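Local structure of putative dehydratase (Mesorhizobium loti, 2POZ) at residues Ile227-Glu232 against Cys274-Pro279; Gly240-Ile245 against Ile253-Arg258. The protein is of unknown function but belongs to the mandelate racemase/muconate lactonizing enzyme family and is probably a lyase. One frame throughout, in Å; residues are numbered along the deposited sequence.

Interaction 1 (Ile227-Glu232 against Cys274-Pro279); sequences ICFVEE and CGIIQP
F229 and E231 meet I276 and Q278 in a buried side-chain contact inside the barrel of the enolase-like C-terminal domain, between strands 227-231 and 276-277, separated by strand 253-255. Its A254 touches F229, I276 and Q278; the small methyl probably lets the longer side chains meet across it. The apolar half is F229 against I276: CD1 of I276 lies obliquely 3.5 Å from ring atom CD2 of F229, the side chains crossing at about a right angle. The F229 and Q278 side chains approach each other from opposite directions, the amide plane nearly perpendicular to the ring, with Q278 NE2 3.8 Å from F229 CE1. The polar half is a weak hydrogen bond from Q278 NE2 to E231 OE1 (2.9 Å), bent to 147° at the hydrogen. E231 reaches it as an extended chain, CG anti to the backbone N (chi1 -177°). A water donates to E231 OE2 (2.9 Å) and to Q278 OE1 (2.7 Å), closing a second link. E231 OE1 also forms a salt bridge with K157, so an alanine here would probably leave both K157 and the Q278 amide without their carboxylate partner. D205, E231 and E257, at the ends of successive strands, are consistent with the acidic metal-ligand set of the enolase superfamily. Strand 201-205 pairs with strand 227-231 on its other edge, while helix 261-269 packs on C274, I277 and P279.

Interaction 2 (Gly240-Ile245 against Ile253-Arg258); sequences GALKVI and IAVGER
L242 rests its CD1 methyl against both I253 and V255, joining helix 239-248 to strand 253-255 by apolar contacts alone. Its CG stands anti to the backbone N (chi1 180°), which carries the branch off the helix; CD1 then lies 3.9 Å from CG2 of I253 and 4.1 Å from CG1 of V255. Against I253 the leucine slides past in the opposite direction, whereas with V255 the two side chains reach toward each other tip to tip. The helix and the strand are the second and third members of a beta-alpha-beta unit that begins with strand 227-231, a repeating element of the barrel; the axes of segments 240-245 and 253-255 come within 10.7 Å and run nearly antiparallel, at 160°. One turn along the helix from L242, I245 touches the other branch of I253. I253 keeps CG1 beside its own backbone N and extends from there (chi2 174°), bringing CD1 within 4.0 Å of CG2 of I245, and these two side chains cross at about a right angle. The intervening A254 points away from the helix. I268 of helix 261-269 touches both L242 and V255, and T212, at the start of helix 212-222, packs against I245.

The centres of the two interactions are about 8 Å apart, and both involve the same parallel sheet of the barrel domain. Strand 253-255 joins them: in interaction 2 it is the partner of helix 239-248, and it is also the strand that separates the two segments of interaction 1. Along the chain the order is 227-232, 240-245, 253-258 and 274-279, so interaction 2 falls wholly within the interval spanned by interaction 1. A probable backbone hydrogen bond from Q278 N to V255 O (2.7 Å) and a salt bridge between E232 OE1 and R258 NH2 (2.8 Å) tie them directly. Interaction 1 thus occupies the barrel interior and interaction 2 the layer between strand and outer helix.

Interaction 1 (Ile227-Glu232 against Cys274-Pro279)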
loop_
_atom_site.group_PDB
_atom_site.type_symbol
_atom_site.label_atom_id
_atom_site.label_comp_id
_atom_site.label_asym_id
_atom_site.label_seq_id
_atom_site.Cartn_x
_atom_site.Cartn_y
_atom_site.Cartn_z
ATOM N N ILE A 227 6.076 13.785 -29.199
ATOM C CA ILE A 227 7.349 13.637 -28.506
ATOM C C ILE A 227 7.664 12.171 -28.204
ATOM O O ILE A 227 6.841 11.455 -27.639
ATOM C CB ILE A 227 7.325 14.443 -27.179
ATOM C CG1 ILE A 227 6.911 15.897 -27.453
ATOM C CG2 ILE A 227 8.673 14.372 -26.489
ATOM C CD1 ILE A 227 7.792 16.629 -28.451
ATOM N N CYS A 228 8.859 11.729 -28.582
ATOM C CA CYS A 228 9.276 10.350 -28.337
ATOM C C CYS A 228 9.284 10.112 -26.816
ATOM O O CYS A 228 8.646 9.183 -26.311
ATOM C CB CYS A 228 10.664 10.120 -28.939
ATOM S SG CYS A 228 11.241 8.411 -28.884
ATOM N N PHE A 229 10.020 10.945 -26.092
ATOM C CA PHE A 229 10.043 10.853 -24.637
ATOM C C PHE A 229 10.544 12.141 -23.983
ATOM O O PHE A 229 11.168 12.985 -24.634
ATOM C CB PHE A 229 10.868 9.633 -24.162
ATOM C CG PHE A 229 12.352 9.721 -24.432
ATOM C CD1 PHE A 229 13.159 10.619 -23.732
ATOM C CD2 PHE A 229 12.958 8.841 -25.329
ATOM C CE1 PHE A 229 14.541 10.633 -23.913
ATOM C CE2 PHE A 229 14.347 8.847 -25.518
ATOM C CZ PHE A 229 15.139 9.745 -24.806
ATOM N N VAL A 230 10.221 12.299 -22.703
ATOM C CA VAL A 230 10.658 13.446 -21.929
ATOM C C VAL A 230 11.635 12.882 -20.892
ATOM O O VAL A 230 11.328 11.903 -20.207
ATOM C CB VAL A 230 9.466 14.163 -21.225
ATOM C CG1 VAL A 230 8.837 13.259 -20.173
ATOM C CG2 VAL A 230 9.944 15.450 -20.585
ATOM N N GLU A 231 12.810 13.492 -20.797
ATOM C CA GLU A 231 13.851 13.052 -19.873
ATOM C C GLU A 231 13.884 13.865 -18.579
ATOM O O GLU A 231 13.762 15.099 -18.600
ATOM C CB GLU A 231 15.213 13.132 -20.566
ATOM C CG GLU A 231 16.378 12.624 -19.733
ATOM C CD GLU A 231 17.702 12.748 -20.469
ATOM O OE1 GLU A 231 17.695 12.625 -21.712
ATOM O OE2 GLU A 231 18.744 12.958 -19.806
ATOM N N GLU A 232 14.060 13.163 -17.461
ATOM C CA GLU A 232 14.111 13.781 -16.139
ATOM C C GLU A 232 13.083 14.901 -15.972
ATOM O O GLU A 232 13.450 16.060 -15.808
ATOM C CB GLU A 232 15.512 14.344 -15.864
ATOM C CG GLU A 232 16.612 13.300 -15.742
ATOM C CD GLU A 232 17.940 13.919 -15.332
ATOM O OE1 GLU A 232 18.362 14.901 -15.981
ATOM O OE2 GLU A 232 18.561 13.425 -14.364
ATOM N N CYS A 274 8.850 4.752 -15.385
ATOM C CA CYS A 274 9.676 5.006 -16.567
ATOM C C CYS A 274 9.630 3.855 -17.556
ATOM O O CYS A 274 9.452 2.701 -17.175
ATOM C CB CYS A 274 11.142 5.222 -16.148
ATOM S SG CYS A 274 11.367 6.577 -14.974
ATOM N N GLY A 275 9.810 4.177 -18.830
ATOM C CA GLY A 275 9.825 3.153 -19.854
ATOM C C GLY A 275 11.231 3.041 -20.422
ATOM O O GLY A 275 11.545 2.109 -21.167
ATOM N N ILE A 276 12.088 3.986 -20.042
ATOM C CA ILE A 276 13.464 4.025 -20.536
ATOM C C ILE A 276 14.447 4.493 -19.466
ATOM O O ILE A 276 14.165 5.444 -18.738
ATOM C CB ILE A 276 13.575 5.010 -21.731
ATOM C CG1 ILE A 276 12.590 4.616 -22.829
ATOM C CG2 ILE A 276 14.997 5.027 -22.283
ATOM C CD1 ILE A 276 12.282 5.736 -23.787
ATOM N N ILE A 277 15.588 3.824 -19.355
ATOM C CA ILE A 277 16.600 4.263 -18.401
ATOM C C ILE A 277 17.811 4.691 -19.218
ATOM O O ILE A 277 18.066 4.148 -20.289
ATOM C CB ILE A 277 17.012 3.169 -17.378
ATOM C CG1 ILE A 277 17.589 1.948 -18.087
ATOM C CG2 ILE A 277 15.808 2.801 -16.512
ATOM C CD1 ILE A 277 18.287 0.995 -17.133
ATOM N N GLN A 278 18.553 5.662 -18.700
ATOM C CA GLN A 278 19.704 6.208 -19.406
ATOM C C GLN A 278 20.979 6.224 -18.581
ATOM O O GLN A 278 21.569 7.284 -18.358
ATOM C CB GLN A 278 19.376 7.634 -19.843
ATOM C CG GLN A 278 18.084 7.745 -20.629
ATOM C CD GLN A 278 17.592 9.175 -20.729
ATOM O OE1 GLN A 278 17.155 9.763 -19.736
ATOM N NE2 GLN A 278 17.668 9.747 -21.930
ATOM N N PRO A 279 21.424 5.052 -18.107
ATOM C CA PRO A 279 22.652 5.035 -17.312
ATOM C C PRO A 279 23.856 5.442 -18.153
ATOM O O PRO A 279 23.862 5.266 -19.371
ATOM C CB PRO A 279 22.747 3.583 -16.861
ATOM C CG PRO A 279 22.179 2.839 -18.038
ATOM C CD PRO A 279 20.947 3.685 -18.379
HETATM O O HOH W 1 18.589 10.901 -17.709
#

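Interaction 2 (Gly240-Ile245 against Ile253-Arg258)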
loop_
_atom_site.group_PDB
_atom_site.type_symbol
_atom_site.label_atom_id
_atom_site.label_comp_id
_atom_site.label_asym_id
_atom_site.label_seq_id
_atom_site.Cartn_x
_atom_site.Cartn_y
_atom_site.Cartn_z
ATOM N N GLY A 240 8.987 10.504 -5.883
ATOM C CA GLY A 240 7.554 10.554 -5.660
ATOM C C GLY A 240 6.955 11.406 -6.765
ATOM O O GLY A 240 5.923 11.064 -7.349
ATOM N N ALA A 241 7.604 12.532 -7.053
ATOM C CA ALA A 241 7.136 13.411 -8.113
ATOM C C ALA A 241 7.215 12.652 -9.439
ATOM O O ALA A 241 6.330 12.776 -10.282
ATOM C CB ALA A 241 7.988 14.675 -8.172
ATOM N N LEU A 242 8.273 11.860 -9.617
ATOM C CA LEU A 242 8.439 11.089 -10.849
ATOM C C LEU A 242 7.243 10.177 -11.115
ATOM O O LEU A 242 6.746 10.114 -12.242
ATOM C CB LEU A 242 9.720 10.249 -10.797
ATOM C CG LEU A 242 10.032 9.371 -12.017
ATOM C CD1 LEU A 242 10.099 10.222 -13.282
ATOM C CD2 LEU A 242 11.364 8.658 -11.801
ATOM N N LYS A 243 6.771 9.472 -10.089
ATOM C CA LYS A 243 5.630 8.584 -10.291
ATOM C C LYS A 243 4.349 9.364 -10.568
ATOM O O LYS A 243 3.581 9.005 -11.456
ATOM C CB LYS A 243 5.415 7.655 -9.091
ATOM C CG LYS A 243 4.246 6.696 -9.329
ATOM C CD LYS A 243 4.399 5.375 -8.604
ATOM C CE LYS A 243 3.335 4.386 -9.070
ATOM N NZ LYS A 243 3.387 4.166 -10.555
ATOM N N VAL A 244 4.118 10.428 -9.809
ATOM C CA VAL A 244 2.931 11.252 -9.997
ATOM C C VAL A 244 2.907 11.793 -11.424
ATOM O O VAL A 244 1.876 11.752 -12.107
ATOM C CB VAL A 244 2.918 12.439 -9.010
ATOM C CG1 VAL A 244 1.771 13.384 -9.341
ATOM C CG2 VAL A 244 2.779 11.919 -7.586
ATOM N N ILE A 245 4.050 12.301 -11.872
ATOM C CA ILE A 245 4.147 12.841 -13.214
ATOM C C ILE A 245 3.841 11.769 -14.260
ATOM O O ILE A 245 3.080 12.018 -15.185
ATOM C CB ILE A 245 5.552 13.455 -13.456
ATOM C CG1 ILE A 245 5.702 14.728 -12.608
ATOM C CG2 ILE A 245 5.749 13.766 -14.942
ATOM C CD1 ILE A 245 7.131 15.247 -12.517
ATOM N N ILE A 253 8.490 8.466 -20.198
ATOM C CA ILE A 253 9.542 9.112 -19.434
ATOM C C ILE A 253 10.825 8.302 -19.447
ATOM O O ILE A 253 10.794 7.073 -19.479
ATOM C CB ILE A 253 9.112 9.309 -17.969
ATOM C CG1 ILE A 253 7.873 10.215 -17.905
ATOM C CG2 ILE A 253 10.254 9.909 -17.163
ATOM C CD1 ILE A 253 7.284 10.356 -16.493
ATOM N N ALA A 254 11.950 9.010 -19.424
ATOM C CA ALA A 254 13.268 8.396 -19.384
ATOM C C ALA A 254 14.092 9.117 -18.312
ATOM O O ALA A 254 14.042 10.346 -18.205
ATOM C CB ALA A 254 13.955 8.520 -20.750
ATOM N N VAL A 255 14.815 8.350 -17.500
ATOM C CA VAL A 255 15.677 8.916 -16.456
ATOM C C VAL A 255 16.903 8.022 -16.357
ATOM O O VAL A 255 16.952 6.968 -16.986
ATOM C CB VAL A 255 14.997 8.947 -15.046
ATOM C CG1 VAL A 255 13.733 9.786 -15.082
ATOM C CG2 VAL A 255 14.679 7.523 -14.576
ATOM N N GLY A 256 17.894 8.437 -15.575
ATOM C CA GLY A 256 19.070 7.602 -15.416
ATOM C C GLY A 256 20.415 8.290 -15.463
ATOM O O GLY A 256 21.395 7.759 -14.934
ATOM N N GLU A 257 20.479 9.463 -16.092
ATOM C CA GLU A 257 21.743 10.183 -16.193
ATOM C C GLU A 257 22.302 10.485 -14.810
ATOM O O GLU A 257 23.511 10.568 -14.627
ATOM C CB GLU A 257 21.566 11.496 -16.975
ATOM C CG GLU A 257 22.862 12.302 -17.130
ATOM C CD GLU A 257 22.717 13.511 -18.064
ATOM O OE1 GLU A 257 21.618 13.714 -18.632
ATOM O OE2 GLU A 257 23.709 14.256 -18.232
ATOM N N ARG A 258 21.419 10.654 -13.834
ATOM C CA ARG A 258 21.876 10.952 -12.490
ATOM C C ARG A 258 21.444 9.920 -11.448
ATOM O O ARG A 258 21.131 10.260 -10.306
ATOM C CB ARG A 258 21.443 12.380 -12.099
ATOM C CG ARG A 258 22.377 13.448 -12.706
ATOM C CD ARG A 258 21.969 14.884 -12.402
ATOM N NE ARG A 258 20.854 15.314 -13.238
ATOM C CZ ARG A 258 20.514 16.580 -13.461
ATOM N NH1 ARG A 258 21.206 17.573 -12.914
ATOM N NH2 ARG A 258 19.477 16.851 -14.239
#